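Side-chain contacts in flavin reductase domain protein (Arthrobacter sp., PDB 2QCK), which probably binds a flavin such as FMN and works as a flavin-dependent oxidoreductase: residues Y36-T41 with F55-S60; S62-I67 with N130-V135; Q83-R88 with P109-V114; D146-L151 with Y157-P162. All coordinates share one frame; numbering follows the deposited sequence.

Interaction 1 (Y36-T41 with F55-S60); sequences YGFTAT and FNMARS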
loop_
_atom_site.group_PDB
_atom_site.type_symbol
_atom_site.label_atom_id
_atom_site.label_comp_id
_atom_site.label_asym_id
_atom_site.label_seq_id
_atom_site.Cartn_x
_atom_site.Cartn_y
_atom_site.Cartn_z
ATOM N N TYR A 36 4.431 17.200 -13.385
ATOM C CA TYR A 36 5.300 16.353 -12.599
ATOM C C TYR A 36 4.564 15.059 -12.376
ATOM O O TYR A 36 3.339 15.045 -12.375
ATOM C CB TYR A 36 5.564 16.974 -11.249
ATOM C CG TYR A 36 6.486 18.140 -11.285
ATOM C CD1 TYR A 36 6.035 19.374 -11.667
ATOM C CD2 TYR A 36 7.802 18.002 -10.929
ATOM C CE1 TYR A 36 6.865 20.457 -11.704
ATOM C CE2 TYR A 36 8.640 19.066 -10.949
ATOM C CZ TYR A 36 8.174 20.291 -11.348
ATOM O OH TYR A 36 9.034 21.367 -11.374
ATOM N N GLY A 37 5.297 13.972 -12.139
ATOM C CA GLY A 37 4.643 12.702 -11.814
ATOM C C GLY A 37 5.652 11.674 -11.404
ATOM O O GLY A 37 6.828 11.823 -11.670
ATOM N N PHE A 38 5.204 10.613 -10.751
ATOM C CA PHE A 38 6.157 9.651 -10.258
ATOM C C PHE A 38 5.476 8.304 -10.000
ATOM O O PHE A 38 4.301 8.247 -9.676
ATOM C CB PHE A 38 6.838 10.219 -8.999
ATOM C CG PHE A 38 5.875 10.668 -7.947
ATOM C CD1 PHE A 38 5.280 11.945 -8.002
ATOM C CD2 PHE A 38 5.500 9.812 -6.937
ATOM C CE1 PHE A 38 4.361 12.363 -7.047
ATOM C CE2 PHE A 38 4.568 10.213 -5.990
ATOM C CZ PHE A 38 4.023 11.519 -6.044
ATOM N N THR A 39 6.218 7.227 -10.206
ATOM C CA THR A 39 5.750 5.877 -9.949
ATOM C C THR A 39 5.696 5.736 -8.451
ATOM O O THR A 39 6.564 6.231 -7.772
ATOM C CB THR A 39 6.726 4.844 -10.621
ATOM O OG1 THR A 39 6.646 5.029 -12.025
ATOM C CG2 THR A 39 6.415 3.342 -10.318
ATOM N N ALA A 40 4.725 4.974 -7.951
ATOM C CA ALA A 40 4.479 4.824 -6.543
ATOM C C ALA A 40 3.986 3.405 -6.251
ATOM O O ALA A 40 3.209 2.831 -6.992
ATOM C CB ALA A 40 3.430 5.817 -6.081
ATOM N N THR A 41 4.504 2.825 -5.192
ATOM C CA THR A 41 4.013 1.531 -4.711
ATOM C C THR A 41 3.205 1.614 -3.409
ATOM O O THR A 41 2.824 0.576 -2.857
ATOM C CB THR A 41 5.191 0.566 -4.505
ATOM O OG1 THR A 41 6.235 1.242 -3.799
ATOM C CG2 THR A 41 5.759 0.094 -5.860
ATOM N N PHE A 55 -1.011 7.880 -0.111
ATOM C CA PHE A 55 0.295 7.358 -0.474
ATOM C C PHE A 55 1.372 8.069 0.350
ATOM O O PHE A 55 1.110 9.100 1.004
ATOM C CB PHE A 55 0.538 7.518 -1.992
ATOM C CG PHE A 55 0.571 8.939 -2.459
ATOM C CD1 PHE A 55 -0.603 9.627 -2.715
ATOM C CD2 PHE A 55 1.794 9.629 -2.624
ATOM C CE1 PHE A 55 -0.562 10.938 -3.169
ATOM C CE2 PHE A 55 1.806 10.940 -3.032
ATOM C CZ PHE A 55 0.635 11.595 -3.294
ATOM N N ASN A 56 2.572 7.512 0.319
ATOM C CA ASN A 56 3.718 8.087 0.978
ATOM C C ASN A 56 4.751 8.532 -0.057
ATOM O O ASN A 56 4.875 7.931 -1.145
ATOM C CB ASN A 56 4.342 7.086 1.952
ATOM C CG ASN A 56 3.361 6.586 3.016
ATOM O OD1 ASN A 56 2.416 7.283 3.380
ATOM N ND2 ASN A 56 3.565 5.350 3.500
HETATM N N MSE A 57 5.490 9.590 0.270
HETATM C CA MSE A 57 6.600 9.986 -0.577
HETATM C C MSE A 57 7.657 10.696 0.204
HETATM O O MSE A 57 7.418 11.141 1.319
HETATM C CB MSE A 57 6.085 10.908 -1.670
HETATM C CG MSE A 57 5.636 12.251 -1.186
HETATM SE SE MSE A 57 4.957 13.317 -2.667
HETATM C CE MSE A 57 6.500 13.543 -3.824
ATOM N N ALA A 58 8.816 10.840 -0.451
ATOM C CA ALA A 58 9.997 11.413 0.124
ATOM C C ALA A 58 9.915 12.918 -0.144
ATOM O O ALA A 58 9.601 13.346 -1.271
ATOM C CB ALA A 58 11.241 10.844 -0.572
ATOM N N ARG A 59 10.284 13.713 0.854
ATOM C CA ARG A 59 10.317 15.177 0.681
ATOM C C ARG A 59 11.458 15.595 -0.196
ATOM O O ARG A 59 11.495 16.737 -0.670
ATOM C CB ARG A 59 10.368 15.907 2.023
ATOM C CG ARG A 59 9.088 15.752 2.825
ATOM C CD ARG A 59 9.112 16.568 4.141
ATOM N NE ARG A 59 9.416 17.978 3.875
ATOM C CZ ARG A 59 10.538 18.596 4.212
ATOM N NH1 ARG A 59 11.493 17.957 4.890
ATOM N NH2 ARG A 59 10.706 19.880 3.879
ATOM N N SER A 60 12.343 14.653 -0.506
ATOM C CA SER A 60 13.427 14.903 -1.471
ATOM C C SER A 60 13.051 14.470 -2.874
ATOM O O SER A 60 13.825 14.633 -3.757
ATOM C CB SER A 60 14.685 14.158 -1.055
ATOM O OG SER A 60 14.399 12.774 -0.899
#

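Interaction 2 (S62-I67 with N130-V135); sequences SSWPAI and NNAVVV. With PO4 (phosphate ion), chain B.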
loop_
_atom_site.group_PDB
_atom_site.type_symbol
_atom_site.label_atom_id
_atom_site.label_comp_id
_atom_site.label_asym_id
_atom_site.label_seq_id
_atom_site.Cartn_x
_atom_site.Cartn_y
_atom_site.Cartn_z
ATOM N N SER A 62 11.800 14.819 -6.526
ATOM C CA SER A 62 11.737 15.965 -7.448
ATOM C C SER A 62 10.296 16.477 -7.569
ATOM O O SER A 62 10.046 17.575 -8.030
ATOM C CB SER A 62 12.283 15.541 -8.829
ATOM O OG SER A 62 11.523 14.469 -9.351
ATOM N N SER A 63 9.336 15.680 -7.153
ATOM C CA SER A 63 7.951 16.088 -7.229
ATOM C C SER A 63 7.393 16.596 -5.895
ATOM O O SER A 63 6.193 16.896 -5.816
ATOM C CB SER A 63 7.103 14.897 -7.672
ATOM O OG SER A 63 7.532 14.430 -8.934
ATOM N N TRP A 64 8.197 16.678 -4.840
ATOM C CA TRP A 64 7.637 17.086 -3.526
ATOM C C TRP A 64 7.086 18.541 -3.540
ATOM O O TRP A 64 5.967 18.792 -3.069
ATOM C CB TRP A 64 8.646 16.862 -2.383
ATOM C CG TRP A 64 8.192 17.515 -1.129
ATOM C CD1 TRP A 64 8.690 18.657 -0.560
ATOM C CD2 TRP A 64 7.049 17.144 -0.354
ATOM N NE1 TRP A 64 7.959 18.984 0.566
ATOM C CE2 TRP A 64 6.942 18.075 0.715
ATOM C CE3 TRP A 64 6.139 16.089 -0.424
ATOM C CZ2 TRP A 64 5.963 17.992 1.670
ATOM C CZ3 TRP A 64 5.146 16.028 0.529
ATOM C CH2 TRP A 64 5.070 16.971 1.563
ATOM N N PRO A 65 7.842 19.491 -4.090
ATOM C CA PRO A 65 7.338 20.824 -4.124
ATOM C C PRO A 65 6.030 20.931 -4.881
ATOM O O PRO A 65 5.193 21.718 -4.479
ATOM C CB PRO A 65 8.461 21.608 -4.811
ATOM C CG PRO A 65 9.674 20.847 -4.456
ATOM C CD PRO A 65 9.209 19.435 -4.630
ATOM N N ALA A 66 5.853 20.156 -5.953
ATOM C CA ALA A 66 4.585 20.162 -6.721
ATOM C C ALA A 66 3.457 19.695 -5.817
ATOM O O ALA A 66 2.397 20.334 -5.728
ATOM C CB ALA A 66 4.662 19.259 -7.956
ATOM N N ILE A 67 3.726 18.626 -5.081
ATOM C CA ILE A 67 2.735 18.055 -4.157
ATOM C C ILE A 67 2.432 18.950 -2.938
ATOM O O ILE A 67 1.266 19.062 -2.491
ATOM C CB ILE A 67 3.193 16.624 -3.722
ATOM C CG1 ILE A 67 3.224 15.672 -4.936
ATOM C CG2 ILE A 67 2.252 16.027 -2.686
ATOM C CD1 ILE A 67 1.861 15.212 -5.452
ATOM N N ASN A 130 11.733 13.505 6.481
ATOM C CA ASN A 130 12.097 13.307 5.096
ATOM C C ASN A 130 11.024 12.696 4.262
ATOM O O ASN A 130 11.234 12.460 3.064
ATOM C CB ASN A 130 13.302 12.407 5.041
ATOM C CG ASN A 130 14.501 13.004 5.742
ATOM O OD1 ASN A 130 15.018 14.024 5.302
ATOM N ND2 ASN A 130 14.956 12.367 6.826
ATOM N N ASN A 131 9.885 12.365 4.875
ATOM C CA ASN A 131 8.809 11.769 4.118
ATOM C C ASN A 131 7.486 12.287 4.598
ATOM O O ASN A 131 7.399 12.843 5.689
ATOM C CB ASN A 131 8.827 10.246 4.284
ATOM C CG ASN A 131 10.188 9.635 3.911
ATOM O OD1 ASN A 131 10.390 9.169 2.796
ATOM N ND2 ASN A 131 11.126 9.718 4.810
ATOM N N ALA A 132 6.466 12.119 3.770
ATOM C CA ALA A 132 5.107 12.545 4.111
ATOM C C ALA A 132 4.067 11.502 3.741
ATOM O O ALA A 132 4.218 10.759 2.757
ATOM C CB ALA A 132 4.781 13.905 3.336
ATOM N N VAL A 133 2.992 11.446 4.526
ATOM C CA VAL A 133 1.763 10.776 4.125
ATOM C C VAL A 133 0.865 11.805 3.422
ATOM O O VAL A 133 0.631 12.907 3.942
ATOM C CB VAL A 133 1.021 10.204 5.355
ATOM C CG1 VAL A 133 -0.322 9.557 4.974
ATOM C CG2 VAL A 133 2.003 9.238 6.181
ATOM N N VAL A 134 0.371 11.464 2.233
ATOM C CA VAL A 134 -0.509 12.354 1.500
ATOM C C VAL A 134 -1.887 11.689 1.471
ATOM O O VAL A 134 -1.978 10.529 1.031
ATOM C CB VAL A 134 -0.028 12.614 0.087
ATOM C CG1 VAL A 134 -0.848 13.709 -0.507
ATOM C CG2 VAL A 134 1.503 12.956 0.046
ATOM N N VAL A 135 -2.923 12.438 1.890
ATOM C CA VAL A 135 -4.333 12.020 1.899
ATOM C C VAL A 135 -5.102 12.772 0.821
ATOM O O VAL A 135 -5.047 13.987 0.767
ATOM C CB VAL A 135 -5.022 12.339 3.257
ATOM C CG1 VAL A 135 -6.542 11.882 3.242
ATOM C CG2 VAL A 135 -4.248 11.731 4.396
HETATM P P PO4 B . 7.330 22.219 2.303
HETATM O O1 PO4 B . 5.953 22.833 2.217
HETATM O O2 PO4 B . 7.348 21.105 3.334
HETATM O O3 PO4 B . 7.610 21.721 0.912
HETATM O O4 PO4 B . 8.398 23.233 2.667
#

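Interaction 3 (Q83-R88 with P109-V114); sequences QELADR and PILKDV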
loop_
_atom_site.group_PDB
_atom_site.type_symbol
_atom_site.label_atom_id
_atom_site.label_comp_id
_atom_site.label_asym_id
_atom_site.label_seq_id
_atom_site.Cartn_x
_atom_site.Cartn_y
_atom_site.Cartn_z
ATOM N N GLN A 83 4.409 -1.406 -18.249
ATOM C CA GLN A 83 5.654 -1.517 -17.510
ATOM C C GLN A 83 6.645 -0.444 -17.943
ATOM O O GLN A 83 7.348 0.089 -17.105
ATOM C CB GLN A 83 6.263 -2.902 -17.623
ATOM C CG GLN A 83 7.493 -3.049 -16.771
ATOM C CD GLN A 83 8.705 -2.370 -17.387
ATOM O OE1 GLN A 83 8.801 -2.225 -18.602
ATOM N NE2 GLN A 83 9.635 -1.954 -16.546
ATOM N N GLU A 84 6.651 -0.087 -19.214
ATOM C CA GLU A 84 7.599 0.889 -19.720
ATOM C C GLU A 84 7.322 2.270 -19.118
ATOM O O GLU A 84 8.238 3.043 -18.849
ATOM C CB GLU A 84 7.560 0.907 -21.259
ATOM C CG GLU A 84 8.377 2.008 -21.873
ATOM C CD GLU A 84 8.618 1.860 -23.375
ATOM O OE1 GLU A 84 8.689 0.710 -23.882
ATOM O OE2 GLU A 84 8.790 2.923 -24.034
ATOM N N LEU A 85 6.052 2.556 -18.889
ATOM C CA LEU A 85 5.620 3.813 -18.339
ATOM C C LEU A 85 5.981 3.879 -16.864
ATOM O O LEU A 85 6.521 4.911 -16.405
ATOM C CB LEU A 85 4.116 3.946 -18.545
ATOM C CG LEU A 85 3.411 5.262 -18.307
ATOM C CD1 LEU A 85 3.713 6.306 -19.404
ATOM C CD2 LEU A 85 1.914 4.889 -18.183
ATOM N N ALA A 86 5.747 2.771 -16.149
ATOM C CA ALA A 86 6.236 2.608 -14.770
ATOM C C ALA A 86 7.733 2.900 -14.629
ATOM O O ALA A 86 8.128 3.656 -13.759
ATOM C CB ALA A 86 5.905 1.220 -14.177
ATOM N N ASP A 87 8.560 2.316 -15.478
ATOM C CA ASP A 87 9.990 2.532 -15.429
ATOM C C ASP A 87 10.388 3.996 -15.757
ATOM O O ASP A 87 11.250 4.573 -15.085
ATOM C CB ASP A 87 10.641 1.543 -16.382
ATOM C CG ASP A 87 12.125 1.412 -16.179
ATOM O OD1 ASP A 87 12.564 0.903 -15.112
ATOM O OD2 ASP A 87 12.867 1.768 -17.108
ATOM N N ARG A 88 9.773 4.551 -16.806
ATOM C CA ARG A 88 9.846 5.996 -17.160
ATOM C C ARG A 88 9.691 6.896 -15.949
ATOM O O ARG A 88 10.458 7.823 -15.737
ATOM C CB ARG A 88 8.707 6.387 -18.120
ATOM C CG ARG A 88 9.097 6.721 -19.542
ATOM C CD ARG A 88 7.818 6.892 -20.406
ATOM N NE ARG A 88 7.984 6.390 -21.763
ATOM C CZ ARG A 88 7.018 5.892 -22.528
ATOM N NH1 ARG A 88 5.770 5.787 -22.100
ATOM N NH2 ARG A 88 7.314 5.468 -23.740
ATOM N N PRO A 109 -2.294 16.193 -15.289
ATOM C CA PRO A 109 -1.785 15.384 -16.392
ATOM C C PRO A 109 -2.303 13.953 -16.312
ATOM O O PRO A 109 -2.110 13.250 -15.299
ATOM C CB PRO A 109 -0.266 15.431 -16.189
ATOM C CG PRO A 109 -0.014 16.479 -15.164
ATOM C CD PRO A 109 -1.227 16.465 -14.312
ATOM N N ILE A 110 -2.984 13.554 -17.373
ATOM C CA ILE A 110 -3.555 12.234 -17.542
ATOM C C ILE A 110 -2.739 11.408 -18.559
ATOM O O ILE A 110 -2.562 11.797 -19.729
ATOM C CB ILE A 110 -5.085 12.280 -17.905
ATOM C CG1 ILE A 110 -5.869 13.053 -16.840
ATOM C CG2 ILE A 110 -5.639 10.838 -18.007
ATOM C CD1 ILE A 110 -5.912 12.370 -15.460
ATOM N N LEU A 111 -2.241 10.270 -18.075
ATOM C CA LEU A 111 -1.468 9.342 -18.845
ATOM C C LEU A 111 -2.397 8.433 -19.598
ATOM O O LEU A 111 -3.323 7.878 -19.025
ATOM C CB LEU A 111 -0.601 8.474 -17.937
ATOM C CG LEU A 111 0.304 9.153 -16.917
ATOM C CD1 LEU A 111 1.105 8.074 -16.144
ATOM C CD2 LEU A 111 1.182 10.176 -17.611
ATOM N N LYS A 112 -2.107 8.278 -20.886
ATOM C CA LYS A 112 -2.861 7.431 -21.812
ATOM C C LYS A 112 -2.663 5.955 -21.555
ATOM O O LYS A 112 -1.621 5.532 -21.033
ATOM C CB LYS A 112 -2.383 7.711 -23.228
ATOM C CG LYS A 112 -2.500 9.165 -23.658
ATOM C CD LYS A 112 -1.906 9.369 -25.051
ATOM C CE LYS A 112 -2.264 10.749 -25.591
ATOM N NZ LYS A 112 -1.457 11.176 -26.786
ATOM N N ASP A 113 -3.661 5.168 -21.928
ATOM C CA ASP A 113 -3.509 3.711 -22.065
ATOM C C ASP A 113 -3.241 2.993 -20.768
ATOM O O ASP A 113 -2.565 1.981 -20.772
ATOM C CB ASP A 113 -2.373 3.361 -23.042
ATOM C CG ASP A 113 -2.640 3.807 -24.466
ATOM O OD1 ASP A 113 -3.785 3.646 -24.938
ATOM O OD2 ASP A 113 -1.689 4.306 -25.102
ATOM N N VAL A 114 -3.759 3.495 -19.656
ATOM C CA VAL A 114 -3.539 2.863 -18.332
ATOM C C VAL A 114 -4.795 2.062 -17.980
ATOM O O VAL A 114 -5.798 2.127 -18.716
ATOM C CB VAL A 114 -3.181 3.890 -17.202
ATOM C CG1 VAL A 114 -1.859 4.595 -17.494
ATOM C CG2 VAL A 114 -4.266 4.894 -16.985
#

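Interaction 4 (D146-L151 with Y157-P162); sequences DGTPLL and YSQPVP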
loop_
_atom_site.group_PDB
_atom_site.type_symbol
_atom_site.label_atom_id
_atom_site.label_comp_id
_atom_site.label_asym_id
_atom_site.label_seq_id
_atom_site.Cartn_x
_atom_site.Cartn_y
_atom_site.Cartn_z
ATOM N N ASP A 146 -9.276 -2.961 -19.109
ATOM C CA ASP A 146 -9.029 -4.036 -18.149
ATOM C C ASP A 146 -7.846 -4.858 -18.691
ATOM O O ASP A 146 -7.566 -4.847 -19.891
ATOM C CB ASP A 146 -10.285 -4.904 -17.981
ATOM C CG ASP A 146 -10.484 -5.435 -16.550
ATOM O OD1 ASP A 146 -9.586 -5.334 -15.674
ATOM O OD2 ASP A 146 -11.594 -5.964 -16.297
ATOM N N GLY A 147 -7.129 -5.519 -17.783
ATOM C CA GLY A 147 -5.891 -6.235 -18.082
ATOM C C GLY A 147 -5.416 -6.873 -16.789
ATOM O O GLY A 147 -6.184 -7.033 -15.854
ATOM N N THR A 148 -4.147 -7.217 -16.715
ATOM C CA THR A 148 -3.551 -7.793 -15.517
ATOM C C THR A 148 -2.765 -6.690 -14.796
ATOM O O THR A 148 -1.960 -5.982 -15.414
ATOM C CB THR A 148 -2.643 -8.965 -15.950
ATOM O OG1 THR A 148 -3.466 -9.971 -16.556
ATOM C CG2 THR A 148 -1.840 -9.566 -14.803
ATOM N N PRO A 149 -3.008 -6.512 -13.500
ATOM C CA PRO A 149 -2.271 -5.484 -12.751
ATOM C C PRO A 149 -0.766 -5.666 -12.746
ATOM O O PRO A 149 -0.273 -6.779 -12.775
ATOM C CB PRO A 149 -2.789 -5.626 -11.324
ATOM C CG PRO A 149 -4.066 -6.362 -11.425
ATOM C CD PRO A 149 -4.011 -7.201 -12.660
ATOM N N LEU A 150 -0.051 -4.553 -12.718
ATOM C CA LEU A 150 1.402 -4.559 -12.556
ATOM C C LEU A 150 1.761 -4.531 -11.070
ATOM O O LEU A 150 1.217 -3.720 -10.278
ATOM C CB LEU A 150 2.007 -3.346 -13.278
ATOM C CG LEU A 150 3.527 -3.199 -13.452
ATOM C CD1 LEU A 150 4.062 -4.357 -14.272
ATOM C CD2 LEU A 150 3.830 -1.851 -14.105
ATOM N N LEU A 151 2.698 -5.410 -10.716
ATOM C CA LEU A 151 3.221 -5.511 -9.367
ATOM C C LEU A 151 4.691 -5.200 -9.372
ATOM O O LEU A 151 5.352 -5.243 -10.418
ATOM C CB LEU A 151 3.026 -6.914 -8.843
ATOM C CG LEU A 151 1.719 -7.604 -9.238
ATOM C CD1 LEU A 151 1.862 -9.093 -8.936
ATOM C CD2 LEU A 151 0.604 -6.991 -8.498
ATOM N N TYR A 157 9.555 -5.857 -11.674
ATOM C CA TYR A 157 8.161 -5.836 -12.082
ATOM C C TYR A 157 7.680 -7.254 -12.299
ATOM O O TYR A 157 8.324 -8.031 -12.971
ATOM C CB TYR A 157 7.976 -4.992 -13.340
ATOM C CG TYR A 157 8.176 -3.509 -13.095
ATOM C CD1 TYR A 157 7.237 -2.749 -12.382
ATOM C CD2 TYR A 157 9.294 -2.864 -13.564
ATOM C CE1 TYR A 157 7.457 -1.366 -12.146
ATOM C CE2 TYR A 157 9.495 -1.510 -13.335
ATOM C CZ TYR A 157 8.589 -0.781 -12.628
ATOM O OH TYR A 157 8.834 0.556 -12.407
ATOM N N SER A 158 6.512 -7.568 -11.744
ATOM C CA SER A 158 5.941 -8.890 -11.739
ATOM C C SER A 158 4.481 -8.811 -12.152
ATOM O O SER A 158 3.896 -7.723 -12.249
ATOM C CB SER A 158 5.996 -9.488 -10.331
ATOM O OG SER A 158 7.330 -9.836 -9.980
ATOM N N GLN A 159 3.908 -9.975 -12.399
ATOM C CA GLN A 159 2.502 -10.080 -12.674
ATOM C C GLN A 159 1.902 -11.062 -11.673
ATOM O O GLN A 159 2.591 -11.973 -11.234
ATOM C CB GLN A 159 2.301 -10.565 -14.078
ATOM C CG GLN A 159 2.616 -12.030 -14.274
ATOM C CD GLN A 159 2.313 -12.462 -15.670
ATOM O OE1 GLN A 159 1.152 -12.443 -16.093
ATOM N NE2 GLN A 159 3.354 -12.852 -16.407
ATOM N N PRO A 160 0.651 -10.844 -11.292
ATOM C CA PRO A 160 0.037 -11.741 -10.338
ATOM C C PRO A 160 -0.539 -12.961 -11.053
ATOM O O PRO A 160 -1.157 -12.834 -12.108
ATOM C CB PRO A 160 -1.042 -10.885 -9.701
ATOM C CG PRO A 160 -1.461 -9.949 -10.742
ATOM C CD PRO A 160 -0.270 -9.761 -11.688
ATOM N N VAL A 161 -0.293 -14.147 -10.508
ATOM C CA VAL A 161 -0.906 -15.349 -11.058
ATOM C C VAL A 161 -1.742 -15.927 -9.947
ATOM O O VAL A 161 -1.232 -16.166 -8.872
ATOM C CB VAL A 161 0.130 -16.379 -11.472
ATOM C CG1 VAL A 161 -0.586 -17.602 -11.948
ATOM C CG2 VAL A 161 1.041 -15.812 -12.522
ATOM N N PRO A 162 -3.044 -16.095 -10.161
ATOM C CA PRO A 162 -3.765 -16.579 -8.994
ATOM C C PRO A 162 -3.291 -17.938 -8.551
ATOM O O PRO A 162 -2.733 -18.685 -9.340
ATOM C CB PRO A 162 -5.222 -16.612 -9.461
ATOM C CG PRO A 162 -5.153 -16.615 -10.917
ATOM C CD PRO A 162 -3.941 -15.861 -11.304
#

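Interaction 1 (Y36-T41 with F55-S60)
Within the antiparallel barrel expected of a flavin reductase-like, FMN-binding domain, Phe38 of strand 34-40 reaches Phe55 and Met57, two inward residues of strand 51-58. The two strands are not hydrogen-bonded neighbours, so the contact is made by side chains spanning the interior, and all three of them are buried. The far end of the Phe38 ring does the touching: CZ lies 3.8 Å from Phe55 CE2, which sits at the edge of the Phe38 ring and in its plane. Seen from Phe55 the approach is oblique, and the two side chains cross at about a right angle. Met57, a selenomethionine, takes a different side. Its chain is extended through chi2 and then bends at chi3 (-63°), which brings the terminal methyl CE over one face of the Phe38 ring, 3.9 Å from CZ. The selenium stands 4.9 Å from the ring centroid, 48° off the normal, an oblique Met-aromatic contact. Phe38 itself has CG between the backbone N and the carbonyl carbon (chi1 53°), a crowded position that Phe55 and Met57 share. An alanine in place of Phe38 would take away the ring and would probably open a gap between the strands, leaving Met57 CE without the face it covers and Phe55 CE2 without an edge to meet. Ile27 and Ser63 also pack on Phe38, while Phe55 touches Val134 and Met57 touches Ile67. Over that face, Met57 CE lies near two adjacent ring carbons, 4.0 Å from Phe38 CE1 as well as close to Phe38 CZ.

Interaction 2 (S62-I67 with N130-V135)
Trp64 and Ile67, one turn apart on helix 64-69, meet Ala132 and Val134 of strand 131-143 through apolar contacts. The benzo side of the Trp64 indole does the first: Ala132 CB comes in obliquely against two adjacent ring carbons, 3.5 Å from Trp64 CZ3 and 3.6 Å from Trp64 CH2. Trp64 has CG anti to its main-chain nitrogen (chi1 169°), which carries the indole across to the strand. The second contact is looser and purely methyl to methyl, Ile67 CG2 to Val134 CG2 at 4.2 Å. Both backbones stay well apart, with the CA atoms of Trp64 and Ala132 separated by 9.2 Å.

The polar contact is made by the other ring of the indole. Trp64 NE1 donates to phosphate O3 at 2.8 Å, a weak bond because the N-H...O angle is only 128°, while phosphate O2 lies near the ring plane at its edge. The ion is probably from the crystallisation liquor, so no role follows.

Met57 of strand 51-58 touches both Trp64 and Ile67. Ser127 and Ile122 of strand 116-127 also pack here where the helix rests against the sheet, Ser127 on Trp64 and Ala132, Ile122 on Ile67 and Val134.

Interaction 3 (Q83-R88 with P109-V114)
Leu85 of the short helix 83-88 docks on Leu111 and Val114, the end of strand 109-111 and the loop after it, in a helix-on-strand packing of the flavin reductase-like domain. One methyl does the work, Leu85 CD2, which meets a methyl of each partner. Toward Val114 the leucine side chain runs at about a right angle, while toward Leu111 it passes at a slant. All contacts are carbon to carbon, and the backbones are held apart, with 9.0 Å between the CA atoms of Leu85 and Leu111. A chi1 of -169° swings CG of Leu85 to the side opposite its N, and this extends the branch away from the helix to reach both partners.

In the next shell, Ile26 of strand 22-31 touches both Leu85 and Leu111, and His76 of strand 72-77 touches Leu111 and Val114, so the cluster rests on two strands of the large sheet. The strand side is anchored by backbone pairing of Ile110 with Glu102, part of the small two-stranded sheet of 101-103 and 109-111, and the loop by Asn82 ND2, hydrogen-bonded to the carbonyl of Asp113. The residue beside Leu85 ties the helix to strand 34-40, where the Thr39 hydroxyl OG1 hydrogen-bonds to Ala86 O. At the centre of these shells, Leu85 CD2 lies 3.8 Å from Val114 CG1 and 3.9 Å from Leu111 CD1.

Interaction 4 (D146-L151 with Y157-P162)
Leu151 lies obliquely across Pro160, Leu150 crosses Tyr157 at a slant, and Thr148 slides past Pro160 in the opposite direction, three side-chain pairings arranged round one antiparallel beta bridge. The bridge is the hydrogen-bonded pair of Leu151 and Ser158, with Leu151 N to Ser158 O at 3.0 Å (159° at the hydrogen) and Ser158 N to Leu151 O at 2.9 Å (168°). The second donor stands above the carbonyl plane of Leu151. That same oxygen is near the plane of the Tyr157 ring, at its edge, and receives a CA-H...O contact from Tyr157.

Leu151 CD1 reaches the proline, 3.5 Å from Pro160 CB. From the loop side Thr148 CG2 presses on Pro160 CD, also at 3.5 Å, tighter than ordinary carbon packing. Pro160 CD further sits 3.2 Å from Pro149 O, a buried carbonyl with no polar partner in the model. With chi1 at -171° the Leu150 side chain points away from its own N, and its branch point meets the tyrosine with CG 3.9 Å from Tyr157 CD1. A serine at Leu150 would lack both methyls, and the Tyr157 ring would probably lose the support on this side and be freer to turn.

Leu150 and Tyr157 together abut Ala86 of helix 83-88, and Leu150 is backbone-bonded to Val24 of strand 22-31. Ser158, Gln159, Val161 and Pro162 also pair with a strand of the second subunit, so strand 156-162 carries the antiparallel sheet across the dimer interface.

Overall arrangement
All four contacts are largely buried, but their depth and chemistry differ. Interaction 1 lies closest to the middle of the chain and is aromatic and Met-aromatic. The centres of interactions 1 and 2 lie about 6 Å apart; interaction 2 sets helix 64-69 on strand 131-143, the sheet neighbour of strand 51-58, which serves interaction 1, and there a bound phosphate adds a weak polar contact. Interaction 3, across the chain's centre from interaction 2, is wholly aliphatic. Interaction 4, the most peripheral, alone has backbone hydrogen bonds between its two segments, and its strand 156-162 goes on to pair with the second subunit. Helix 83-88 links interactions 1, 3 and 4 through Ala86, which touches Thr39, Leu150 and Tyr157.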